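Local coordinates for arylesterase (Sulfolobus solfataricus, PDB 5L2P), which hydrolyses aryl esters such as phenyl acetate and aryl dialkyl phosphates such as paraoxon, and also cleaves p-nitrophenyl fatty acid esters, at residues I150-I155 and N160-T165; L168-K173 and S238-A243; Y198-G201 and I206-P209; P252-G257 and S273-G278. All coordinates share one frame; numbering follows the deposited sequence.

Contact 1 of 4, residues I150-I155 and N160-T165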
loop_
_atom_site.group_PDB
_atom_site.type_symbol
_atom_site.label_atom_id
_atom_site.label_comp_id
_atom_site.label_asym_id
_atom_site.label_seq_id
_atom_site.Cartn_x
_atom_site.Cartn_y
_atom_site.Cartn_z
ATOM N N ILE A 150 -32.876 11.222 -12.222
ATOM C CA ILE A 150 -32.003 10.778 -13.295
ATOM C C ILE A 150 -30.587 10.511 -12.769
ATOM O O ILE A 150 -29.928 11.425 -12.257
ATOM C CB ILE A 150 -31.958 11.815 -14.437
ATOM C CG1 ILE A 150 -33.388 12.102 -14.924
ATOM C CG2 ILE A 150 -31.059 11.314 -15.566
ATOM C CD1 ILE A 150 -33.487 13.137 -16.043
ATOM N N ALA A 151 -30.107 9.271 -12.920
ATOM C CA ALA A 151 -28.749 8.916 -12.516
ATOM C C ALA A 151 -27.915 8.497 -13.730
ATOM O O ALA A 151 -28.473 8.082 -14.762
ATOM C CB ALA A 151 -28.792 7.768 -11.532
ATOM N N THR A 152 -26.582 8.585 -13.604
ATOM C CA THR A 152 -25.680 8.115 -14.605
ATOM C C THR A 152 -24.820 6.946 -14.126
ATOM O O THR A 152 -24.478 6.847 -12.954
ATOM C CB THR A 152 -24.787 9.242 -15.112
ATOM O OG1 THR A 152 -24.099 9.857 -14.022
ATOM C CG2 THR A 152 -25.609 10.280 -15.914
ATOM N N PHE A 153 -24.470 6.046 -15.052
ATOM C CA PHE A 153 -23.718 4.838 -14.747
ATOM C C PHE A 153 -22.780 4.526 -15.912
ATOM O O PHE A 153 -23.115 4.762 -17.066
ATOM C CB PHE A 153 -24.695 3.710 -14.496
ATOM C CG PHE A 153 -24.059 2.370 -14.343
ATOM C CD1 PHE A 153 -23.822 1.579 -15.468
ATOM C CD2 PHE A 153 -23.742 1.867 -13.078
ATOM C CE1 PHE A 153 -23.241 0.317 -15.351
ATOM C CE2 PHE A 153 -23.146 0.611 -12.945
ATOM C CZ PHE A 153 -22.916 -0.171 -14.099
ATOM N N GLY A 154 -21.587 4.028 -15.625
ATOM C CA GLY A 154 -20.610 3.813 -16.645
ATOM C C GLY A 154 -19.401 3.070 -16.155
ATOM O O GLY A 154 -19.014 3.222 -15.019
ATOM N N ILE A 155 -18.815 2.246 -17.045
ATOM C CA ILE A 155 -17.662 1.398 -16.731
ATOM C C ILE A 155 -16.441 1.829 -17.540
ATOM O O ILE A 155 -16.516 1.992 -18.724
ATOM C CB ILE A 155 -17.985 -0.086 -16.978
ATOM C CG1 ILE A 155 -19.156 -0.517 -16.074
ATOM C CG2 ILE A 155 -16.768 -0.986 -16.782
ATOM C CD1 ILE A 155 -19.819 -1.827 -16.451
ATOM N N ASN A 160 -15.344 7.432 -17.023
ATOM C CA ASN A 160 -14.830 8.746 -17.429
ATOM C C ASN A 160 -15.948 9.686 -17.863
ATOM O O ASN A 160 -15.973 10.864 -17.462
ATOM C CB ASN A 160 -13.866 8.611 -18.588
ATOM C CG ASN A 160 -13.365 9.953 -19.093
ATOM O OD1 ASN A 160 -13.614 10.359 -20.257
ATOM N ND2 ASN A 160 -12.608 10.653 -18.225
ATOM N N LEU A 161 -16.859 9.145 -18.702
ATOM C CA LEU A 161 -17.979 9.912 -19.276
ATOM C C LEU A 161 -19.015 10.303 -18.219
ATOM O O LEU A 161 -19.597 11.377 -18.290
ATOM C CB LEU A 161 -18.604 9.124 -20.407
ATOM C CG LEU A 161 -17.698 8.905 -21.633
ATOM C CD1 LEU A 161 -18.213 7.808 -22.548
ATOM C CD2 LEU A 161 -17.562 10.215 -22.399
ATOM N N VAL A 162 -19.189 9.449 -17.210
ATOM C CA VAL A 162 -20.005 9.770 -16.042
ATOM C C VAL A 162 -19.435 10.988 -15.270
ATOM O O VAL A 162 -20.158 11.923 -14.930
ATOM C CB VAL A 162 -20.107 8.578 -15.072
ATOM C CG1 VAL A 162 -20.659 9.016 -13.712
ATOM C CG2 VAL A 162 -20.985 7.473 -15.657
ATOM N N ALA A 163 -18.137 10.983 -15.040
ATOM C CA ALA A 163 -17.499 12.093 -14.291
ATOM C C ALA A 163 -17.526 13.369 -15.118
ATOM O O ALA A 163 -17.857 14.455 -14.598
ATOM C CB ALA A 163 -16.070 11.748 -13.905
ATOM N N ALA A 164 -17.240 13.238 -16.423
ATOM C CA ALA A 164 -17.210 14.405 -17.331
ATOM C C ALA A 164 -18.598 15.040 -17.481
ATOM O O ALA A 164 -18.738 16.242 -17.475
ATOM C CB ALA A 164 -16.655 14.000 -18.691
ATOM N N THR A 165 -19.605 14.197 -17.643
ATOM C CA THR A 165 -20.997 14.586 -17.720
ATOM C C THR A 165 -21.487 15.340 -16.520
ATOM O O THR A 165 -22.346 16.199 -16.639
ATOM C CB THR A 165 -21.832 13.293 -17.767
ATOM O OG1 THR A 165 -21.674 12.682 -19.057
ATOM C CG2 THR A 165 -23.286 13.496 -17.472
#
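V162 bears on the helix-facing side of the strand with both methyls. CG2 rests against the peptide that joins F153 to G154, 3.5 Å from F153 C and equally far from G154 N. CG1 is turned to the side chain of T152 and meets OG1 at 3.6 Å, the two side chains sliding past each other in opposite directions. This division follows from the valine torsion (chi1 166°): CG1 stands opposite the backbone N, while CG2 stays beside N and is aimed at the main chain. T152 completes the patch with its other branch, since CG2 approaches T165 CG2 to 4.3 Å. No hydrogen bond crosses between the segments, so the join is apolar packing.

The strand and helix axes come within 7.2 Å and run at 146°, the return path expected of strand and helix in the beta-alpha-beta unit 150-155, 157-171, 178-182 of an alpha/beta hydrolase. G154 opens the GxSxG sequence of the nucleophile elbow, whose S156 is the inferred nucleophile. A CB on G154 would point at the helix and would probably crowd V162 CG2, consistent with the glycine of the elbow.

One layer out, T165 uses its hydroxyl inside the helix: OG1 donates to L161 O at 2.6 Å, tilted 32° from the carbonyl plane, while T165 N reaches the same oxygen from the opposite face. CG2 is thereby left to face the strand. I133 of helix 124-138 touches both T152 and T165, and on the far side of the strand F153 meets H80 edge-to-face.

Contact 2 of 4, residues L168-K173 and S238-A243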
loop_
_atom_site.group_PDB
_atom_site.type_symbol
_atom_site.label_atom_id
_atom_site.label_comp_id
_atom_site.label_asym_id
_atom_site.label_seq_id
_atom_site.Cartn_x
_atom_site.Cartn_y
_atom_site.Cartn_z
ATOM N N LEU A 168 -20.408 18.946 -16.779
ATOM C CA LEU A 168 -21.279 19.642 -17.716
ATOM C C LEU A 168 -22.653 19.861 -17.108
ATOM O O LEU A 168 -23.286 20.894 -17.351
ATOM C CB LEU A 168 -21.443 18.852 -19.002
ATOM C CG LEU A 168 -20.269 18.856 -19.964
ATOM C CD1 LEU A 168 -20.596 18.030 -21.185
ATOM C CD2 LEU A 168 -19.949 20.263 -20.405
ATOM N N ALA A 169 -23.123 18.885 -16.343
ATOM C CA ALA A 169 -24.450 18.974 -15.740
ATOM C C ALA A 169 -24.485 20.132 -14.762
ATOM O O ALA A 169 -25.454 20.878 -14.702
ATOM C CB ALA A 169 -24.812 17.681 -15.020
ATOM N N ARG A 170 -23.391 20.292 -14.019
ATOM C CA ARG A 170 -23.258 21.374 -13.062
ATOM C C ARG A 170 -23.140 22.731 -13.750
ATOM O O ARG A 170 -23.784 23.680 -13.340
ATOM C CB ARG A 170 -22.057 21.133 -12.153
ATOM C CG ARG A 170 -21.936 22.148 -11.045
ATOM C CD ARG A 170 -20.675 21.905 -10.236
ATOM N NE ARG A 170 -19.479 22.129 -11.039
ATOM C CZ ARG A 170 -18.246 21.838 -10.649
ATOM N NH1 ARG A 170 -18.019 21.266 -9.477
ATOM N NH2 ARG A 170 -17.230 22.097 -11.449
ATOM N N ASP A 171 -22.317 22.823 -14.792
ATOM C CA ASP A 171 -22.210 24.053 -15.606
ATOM C C ASP A 171 -23.554 24.535 -16.117
ATOM O O ASP A 171 -23.851 25.723 -16.100
ATOM C CB ASP A 171 -21.314 23.826 -16.830
ATOM C CG ASP A 171 -19.825 23.654 -16.476
ATOM O OD1 ASP A 171 -19.431 23.894 -15.301
ATOM O OD2 ASP A 171 -19.051 23.273 -17.395
ATOM N N ASN A 172 -24.361 23.601 -16.601
ATOM C CA ASN A 172 -25.643 23.914 -17.226
ATOM C C ASN A 172 -26.815 23.837 -16.264
ATOM O O ASN A 172 -27.957 23.911 -16.694
ATOM C CB ASN A 172 -25.852 22.968 -18.409
ATOM C CG ASN A 172 -24.882 23.244 -19.506
ATOM O OD1 ASN A 172 -25.044 24.203 -20.234
ATOM N ND2 ASN A 172 -23.850 22.443 -19.606
ATOM N N LYS A 173 -26.526 23.677 -14.975
ATOM C CA LYS A 173 -27.546 23.586 -13.931
ATOM C C LYS A 173 -28.590 22.485 -14.196
ATOM O O LYS A 173 -29.768 22.628 -13.865
ATOM C CB LYS A 173 -28.225 24.939 -13.744
ATOM C CG LYS A 173 -27.243 26.100 -13.687
ATOM C CD LYS A 173 -27.979 27.423 -13.528
ATOM C CE LYS A 173 -28.934 27.737 -14.686
ATOM N NZ LYS A 173 -29.418 29.135 -14.601
ATOM N N SER A 238 -17.168 20.234 -6.060
ATOM C CA SER A 238 -18.345 20.315 -5.176
ATOM C C SER A 238 -19.619 20.478 -6.005
ATOM O O SER A 238 -19.550 20.768 -7.189
ATOM C CB SER A 238 -18.206 21.494 -4.214
ATOM O OG SER A 238 -18.289 22.732 -4.922
ATOM N N ASN A 239 -20.776 20.341 -5.350
ATOM C CA ASN A 239 -22.084 20.466 -5.994
ATOM C C ASN A 239 -22.247 19.510 -7.170
ATOM O O ASN A 239 -22.864 19.827 -8.175
ATOM C CB ASN A 239 -22.326 21.910 -6.449
ATOM C CG ASN A 239 -22.481 22.869 -5.290
ATOM O OD1 ASN A 239 -23.029 22.521 -4.238
ATOM N ND2 ASN A 239 -22.037 24.111 -5.496
ATOM N N LEU A 240 -21.662 18.338 -7.028
ATOM C CA LEU A 240 -21.805 17.293 -7.973
ATOM C C LEU A 240 -22.726 16.269 -7.348
ATOM O O LEU A 240 -22.927 16.274 -6.132
ATOM C CB LEU A 240 -20.444 16.675 -8.310
ATOM C CG LEU A 240 -19.523 17.545 -9.159
ATOM C CD1 LEU A 240 -18.216 16.805 -9.367
ATOM C CD2 LEU A 240 -20.130 17.863 -10.512
ATOM N N PRO A 241 -23.274 15.360 -8.183
ATOM C CA PRO A 241 -24.242 14.424 -7.647
ATOM C C PRO A 241 -23.617 13.433 -6.660
ATOM O O PRO A 241 -22.448 13.086 -6.764
ATOM C CB PRO A 241 -24.816 13.726 -8.901
ATOM C CG PRO A 241 -23.976 14.117 -10.030
ATOM C CD PRO A 241 -23.179 15.308 -9.653
ATOM N N GLN A 242 -24.425 12.991 -5.726
ATOM C CA GLN A 242 -24.077 11.881 -4.863
ATOM C C GLN A 242 -23.450 10.725 -5.686
ATOM O O GLN A 242 -24.031 10.275 -6.720
ATOM C CB GLN A 242 -25.377 11.442 -4.173
ATOM C CG GLN A 242 -25.271 10.255 -3.244
ATOM C CD GLN A 242 -26.616 9.913 -2.612
ATOM O OE1 GLN A 242 -27.665 10.443 -3.020
ATOM N NE2 GLN A 242 -26.594 9.036 -1.599
ATOM N N ALA A 243 -22.301 10.226 -5.228
ATOM C CA ALA A 243 -21.508 9.278 -6.008
ATOM C C ALA A 243 -21.351 7.883 -5.414
ATOM O O ALA A 243 -21.201 7.728 -4.220
ATOM C CB ALA A 243 -20.133 9.856 -6.267
#
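NH1 of R170, in the last turn of its helix, is held by two main-chain oxygens of one loop, S238 O and D236 O. It donates to S238 O at 2.8 Å with an N-H...O angle of 153°; the oxygen is only 8° out of the guanidinium plane, and the nitrogen in turn lies in the carbonyl plane. The R170 chain bends at chi3 (65°), which swings the guanidinium along the loop while the methylenes lie against it. CD passes 3.7 Å from N239 O and 4.1 Å from N239 CB, and L240 CD2 sits 4.1 Å from R170 CB.

The contact thus joins the C-terminal end of helix 157-171, the helix after the nucleophile elbow of the alpha/beta hydrolase fold, to the loop that leads into strand 242-248. The helix finishes in a Schellman motif: K173, with positive phi, is its C-prime residue and bonds R170 O through N, while A169 O accepts from the residue that follows K173. N172 ND2 adds a bond to L168 O at 2.8 Å, reaching it from the face opposite N172 N. L240 continues inward to Y260 and L264 of helix 254-266.

Contact 3 of 4, residues Y198-G201 and I206-P209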
loop_
_atom_site.group_PDB
_atom_site.type_symbol
_atom_site.label_atom_id
_atom_site.label_comp_id
_atom_site.label_asym_id
_atom_site.label_seq_id
_atom_site.Cartn_x
_atom_site.Cartn_y
_atom_site.Cartn_z
ATOM N N TYR A 198 0.273 -2.770 -12.101
ATOM C CA TYR A 198 -0.709 -3.591 -12.841
ATOM C C TYR A 198 -0.999 -3.043 -14.228
ATOM O O TYR A 198 -2.078 -3.282 -14.769
ATOM C CB TYR A 198 -2.003 -3.682 -12.064
ATOM C CG TYR A 198 -1.813 -3.929 -10.593
ATOM C CD1 TYR A 198 -1.069 -5.012 -10.135
ATOM C CD2 TYR A 198 -2.378 -3.088 -9.664
ATOM C CE1 TYR A 198 -0.870 -5.229 -8.780
ATOM C CE2 TYR A 198 -2.193 -3.299 -8.315
ATOM C CZ TYR A 198 -1.431 -4.363 -7.875
ATOM O OH TYR A 198 -1.260 -4.631 -6.528
ATOM N N ARG A 199 -0.039 -2.326 -14.809
ATOM C CA ARG A 199 -0.198 -1.801 -16.155
ATOM C C ARG A 199 0.226 -2.830 -17.204
ATOM O O ARG A 199 0.511 -2.470 -18.325
ATOM C CB ARG A 199 0.606 -0.502 -16.311
ATOM C CG ARG A 199 2.088 -0.723 -16.155
ATOM C CD ARG A 199 2.895 0.544 -16.370
ATOM N NE ARG A 199 4.214 0.196 -16.883
ATOM C CZ ARG A 199 4.837 0.830 -17.850
ATOM N NH1 ARG A 199 4.276 1.899 -18.415
ATOM N NH2 ARG A 199 6.024 0.401 -18.228
ATOM N N LYS A 200 0.381 -4.095 -16.823
ATOM C CA LYS A 200 0.832 -5.095 -17.779
ATOM C C LYS A 200 0.663 -6.495 -17.237
ATOM O O LYS A 200 1.318 -6.845 -16.276
ATOM C CB LYS A 200 2.289 -4.834 -18.153
ATOM C CG LYS A 200 2.536 -4.810 -19.648
ATOM C CD LYS A 200 1.709 -3.769 -20.410
ATOM C CE LYS A 200 2.548 -2.542 -20.765
ATOM N NZ LYS A 200 3.694 -2.876 -21.674
ATOM N N GLY A 201 -0.205 -7.288 -17.860
ATOM C CA GLY A 201 -0.462 -8.668 -17.427
ATOM C C GLY A 201 -1.745 -8.832 -16.616
ATOM O O GLY A 201 -1.891 -9.747 -15.838
ATOM N N ILE A 206 -1.567 -0.951 -20.418
ATOM C CA ILE A 206 -1.331 0.479 -20.610
ATOM C C ILE A 206 0.157 0.792 -20.766
ATOM O O ILE A 206 0.966 0.357 -19.986
ATOM C CB ILE A 206 -1.859 1.250 -19.388
ATOM C CG1 ILE A 206 -3.343 0.957 -19.190
ATOM C CG2 ILE A 206 -1.635 2.754 -19.537
ATOM C CD1 ILE A 206 -3.917 1.578 -17.928
ATOM N N ASN A 207 0.527 1.530 -21.805
ATOM C CA ASN A 207 1.894 2.032 -21.975
ATOM C C ASN A 207 2.005 3.434 -21.423
ATOM O O ASN A 207 1.026 4.189 -21.420
ATOM C CB ASN A 207 2.320 2.030 -23.457
ATOM C CG ASN A 207 2.638 0.631 -23.967
ATOM O OD1 ASN A 207 3.349 -0.139 -23.298
ATOM N ND2 ASN A 207 2.110 0.281 -25.154
ATOM N N LEU A 208 3.205 3.788 -20.958
ATOM C CA LEU A 208 3.471 5.117 -20.372
ATOM C C LEU A 208 4.500 5.859 -21.212
ATOM O O LEU A 208 5.370 5.236 -21.789
ATOM C CB LEU A 208 3.959 4.982 -18.924
ATOM C CG LEU A 208 3.011 4.306 -17.910
ATOM C CD1 LEU A 208 3.651 4.266 -16.509
ATOM C CD2 LEU A 208 1.622 4.911 -17.833
ATOM N N PRO A 209 4.441 7.188 -21.263
ATOM C CA PRO A 209 3.557 8.079 -20.507
ATOM C C PRO A 209 2.130 8.206 -21.048
ATOM O O PRO A 209 1.192 8.375 -20.258
ATOM C CB PRO A 209 4.279 9.443 -20.576
ATOM C CG PRO A 209 5.012 9.385 -21.854
ATOM C CD PRO A 209 5.426 7.942 -22.058
#
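I206 meets R199 where the loop between helices 193-197 and 212-217 folds back on itself. This excursion lies between strands 178-182 and 242-248 of the alpha/beta hydrolase core, a region that in related GDXG enzymes contributes to the cap over the active site. The backbone tie is slight: I206 N donates to R199 O at 3.3 Å, a weak bond. I206 O then lies beside two side chains, 3.8 Å from R199 CB and 3.4 Å from K200 CE, and the isoleucine side chain continues inward to P252 and M195.

At N207 a side-chain bond is added. The CB of this residue heads away from the other segment, but the amide returns, and OD1 accepts from K200 NZ at 3.2 Å; NZ stands 27° off the carbonyl plane. K200 gets there by bending at chi2, chi3 and chi4, which curls the chain back across the loop.

L208 crosses the R199 side chain obliquely; the modelled position of NH1 against the leucine is too close to be relied on. R199 runs extended from CG to NE and sends NH2 to a salt bridge with E266 of a neighbouring subunit, whose R263 packs on L208. With an alanine in place of R199, that E266 would probably be left without its cationic mate and L208 CD1 without the methylene it lies against. In the arrangement as it stands, NH2 reaches E266 OE2 of that subunit while R199 CD lies 3.8 Å from L208 CD1.

Contact 4 of 4, residues P252-G257 and S273-G278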
loop_
_atom_site.group_PDB
_atom_site.type_symbol
_atom_site.label_atom_id
_atom_site.label_comp_id
_atom_site.label_asym_id
_atom_site.label_seq_id
_atom_site.Cartn_x
_atom_site.Cartn_y
_atom_site.Cartn_z
ATOM N N PRO A 252 -4.990 -1.078 -13.004
ATOM C CA PRO A 252 -4.070 0.069 -12.980
ATOM C C PRO A 252 -4.758 1.400 -12.651
ATOM O O PRO A 252 -4.120 2.307 -12.177
ATOM C CB PRO A 252 -3.453 0.064 -14.392
ATOM C CG PRO A 252 -4.405 -0.717 -15.221
ATOM C CD PRO A 252 -4.978 -1.752 -14.298
ATOM N N LEU A 253 -6.043 1.506 -12.896
ATOM C CA LEU A 253 -6.794 2.735 -12.697
ATOM C C LEU A 253 -7.350 2.812 -11.282
ATOM O O LEU A 253 -8.098 3.761 -10.976
ATOM C CB LEU A 253 -7.986 2.820 -13.698
ATOM C CG LEU A 253 -7.699 2.688 -15.188
ATOM C CD1 LEU A 253 -9.004 2.761 -15.976
ATOM C CD2 LEU A 253 -6.727 3.756 -15.666
ATOM N N ARG A 254 -7.037 1.814 -10.443
ATOM C CA ARG A 254 -7.566 1.764 -9.073
ATOM C C ARG A 254 -7.330 3.038 -8.287
ATOM O O ARG A 254 -8.253 3.595 -7.714
ATOM C CB ARG A 254 -6.960 0.588 -8.326
ATOM C CG ARG A 254 -7.453 0.359 -6.894
ATOM C CD ARG A 254 -6.545 -0.629 -6.148
ATOM N NE ARG A 254 -5.265 -0.012 -5.809
ATOM C CZ ARG A 254 -4.174 -0.658 -5.453
ATOM N NH1 ARG A 254 -4.165 -1.972 -5.390
ATOM N NH2 ARG A 254 -3.077 0.036 -5.148
ATOM N N ASP A 255 -6.088 3.503 -8.250
ATOM C CA ASP A 255 -5.730 4.620 -7.346
ATOM C C ASP A 255 -6.330 5.955 -7.771
ATOM O O ASP A 255 -6.786 6.727 -6.910
ATOM C CB ASP A 255 -4.213 4.709 -7.157
ATOM C CG ASP A 255 -3.662 3.513 -6.313
ATOM O OD1 ASP A 255 -4.468 2.899 -5.573
ATOM O OD2 ASP A 255 -2.463 3.181 -6.404
ATOM N N GLN A 256 -6.400 6.237 -9.068
ATOM C CA GLN A 256 -7.055 7.464 -9.563
ATOM C C GLN A 256 -8.544 7.487 -9.271
ATOM O O GLN A 256 -9.084 8.544 -8.928
ATOM C CB GLN A 256 -6.818 7.700 -11.071
ATOM C CG GLN A 256 -7.444 6.712 -12.013
ATOM C CD GLN A 256 -6.899 6.864 -13.428
ATOM O OE1 GLN A 256 -7.504 7.519 -14.302
ATOM N NE2 GLN A 256 -5.747 6.264 -13.665
ATOM N N GLY A 257 -9.221 6.340 -9.407
ATOM C CA GLY A 257 -10.627 6.236 -9.022
ATOM C C GLY A 257 -10.845 6.511 -7.529
ATOM O O GLY A 257 -11.734 7.235 -7.153
ATOM N N SER A 273 -17.502 4.649 -1.733
ATOM C CA SER A 273 -16.375 4.237 -2.518
ATOM C C SER A 273 -15.932 2.908 -1.967
ATOM O O SER A 273 -15.614 2.762 -0.790
ATOM C CB SER A 273 -15.242 5.249 -2.387
ATOM O OG SER A 273 -14.070 4.778 -3.026
ATOM N N PHE A 274 -15.928 1.895 -2.800
ATOM C CA PHE A 274 -15.419 0.610 -2.333
ATOM C C PHE A 274 -14.563 -0.007 -3.387
ATOM O O PHE A 274 -14.695 0.322 -4.541
ATOM C CB PHE A 274 -16.526 -0.349 -1.854
ATOM C CG PHE A 274 -17.559 -0.646 -2.873
ATOM C CD1 PHE A 274 -18.665 0.163 -3.009
ATOM C CD2 PHE A 274 -17.446 -1.781 -3.671
ATOM C CE1 PHE A 274 -19.619 -0.112 -3.960
ATOM C CE2 PHE A 274 -18.386 -2.078 -4.621
ATOM C CZ PHE A 274 -19.471 -1.241 -4.781
ATOM N N ARG A 275 -13.638 -0.851 -2.951
ATOM C CA ARG A 275 -12.688 -1.528 -3.805
ATOM C C ARG A 275 -13.004 -3.030 -3.795
ATOM O O ARG A 275 -13.098 -3.632 -2.724
ATOM C CB ARG A 275 -11.295 -1.328 -3.289
ATOM C CG ARG A 275 -10.210 -2.088 -4.066
ATOM C CD ARG A 275 -8.936 -2.210 -3.199
ATOM N NE ARG A 275 -8.246 -0.931 -3.009
ATOM C CZ ARG A 275 -6.976 -0.835 -2.647
ATOM N NH1 ARG A 275 -6.288 -1.894 -2.312
ATOM N NH2 ARG A 275 -6.379 0.326 -2.671
ATOM N N VAL A 276 -13.195 -3.613 -4.990
ATOM C CA VAL A 276 -13.430 -5.057 -5.107
ATOM C C VAL A 276 -12.076 -5.784 -5.161
ATOM O O VAL A 276 -11.281 -5.582 -6.099
ATOM C CB VAL A 276 -14.246 -5.391 -6.360
ATOM C CG1 VAL A 276 -14.465 -6.893 -6.485
ATOM C CG2 VAL A 276 -15.588 -4.649 -6.342
ATOM N N ASN A 277 -11.806 -6.614 -4.160
ATOM C CA ASN A 277 -10.536 -7.299 -4.111
ATOM C C ASN A 277 -10.469 -8.553 -5.023
ATOM O O ASN A 277 -11.469 -9.145 -5.364
ATOM C CB ASN A 277 -10.186 -7.654 -2.665
ATOM C CG ASN A 277 -10.019 -6.400 -1.737
ATOM O OD1 ASN A 277 -9.491 -5.358 -2.127
ATOM N ND2 ASN A 277 -10.487 -6.525 -0.505
ATOM N N GLY A 278 -9.249 -8.937 -5.401
ATOM C CA GLY A 278 -8.981 -10.142 -6.157
ATOM C C GLY A 278 -9.485 -10.113 -7.584
ATOM O O GLY A 278 -9.604 -11.154 -8.235
#
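R254 and R275 both leave the main chain on an extended first torsion, then each bends at chi3, in opposite senses (73° and -70°), and these bends lay one guanidinium flat on the other. The planes differ by 6° and the centres are 4.0 Å apart. The overlap is offset: R254 CD lies over the centre of the R275 group, 3.4 Å above its plane, while R275 NH2 sits over the rim of R254.

D255 fixes the turn of the R254 group side-on. OD1 takes NE at 3.0 Å and NH2 at 3.2 Å, both from one face of the carboxylate, and lies in the guanidinium plane. The contact joins the first turn of helix 254-266 to strand 271-276 in the beta-alpha-beta unit that starts with strand 242-248, and places the stack beside the inferred catalytic D251. F274, R275 and V276 pair antiparallel with a strand of a second subunit, so the sheet continues across the interface.

A leucine in place of R254 takes away the NE and NH2 donors, and D255 OD1 would probably lose its close ion pair and the R275 face the flat partner stacked on it. R275 NH2 also lies close to R275 NH2 of the second subunit, so three cations gather here; D255, bound to R254, and E258, salt-bridged to R275 NE, probably offset part of the repulsion.

Contacts 1, 2 and 4 all reach the same central sheet, whereas contact 3 stands off it in the loop region. Contacts 1 and 2 share helix 157-171, their centres 11 Å apart: one packs its middle against strand 150-155, the other joins its C-terminal end to the loop before strand 242-248. That strand leads to helix 254-266 of contact 4. Contacts 3 and 4 touch, with I206 CD1 3.6 Å from P252 CG, and both meet the neighbouring subunit that carries the E266 partner of R199. Both lie close to the inferred catalytic D251, about 6 Å from I206 and about 4 Å from R254 between side chains. In contact 1, G154 is about 8 Å from S156 and about 10 Å from H281; contact 2 lies away from the active site.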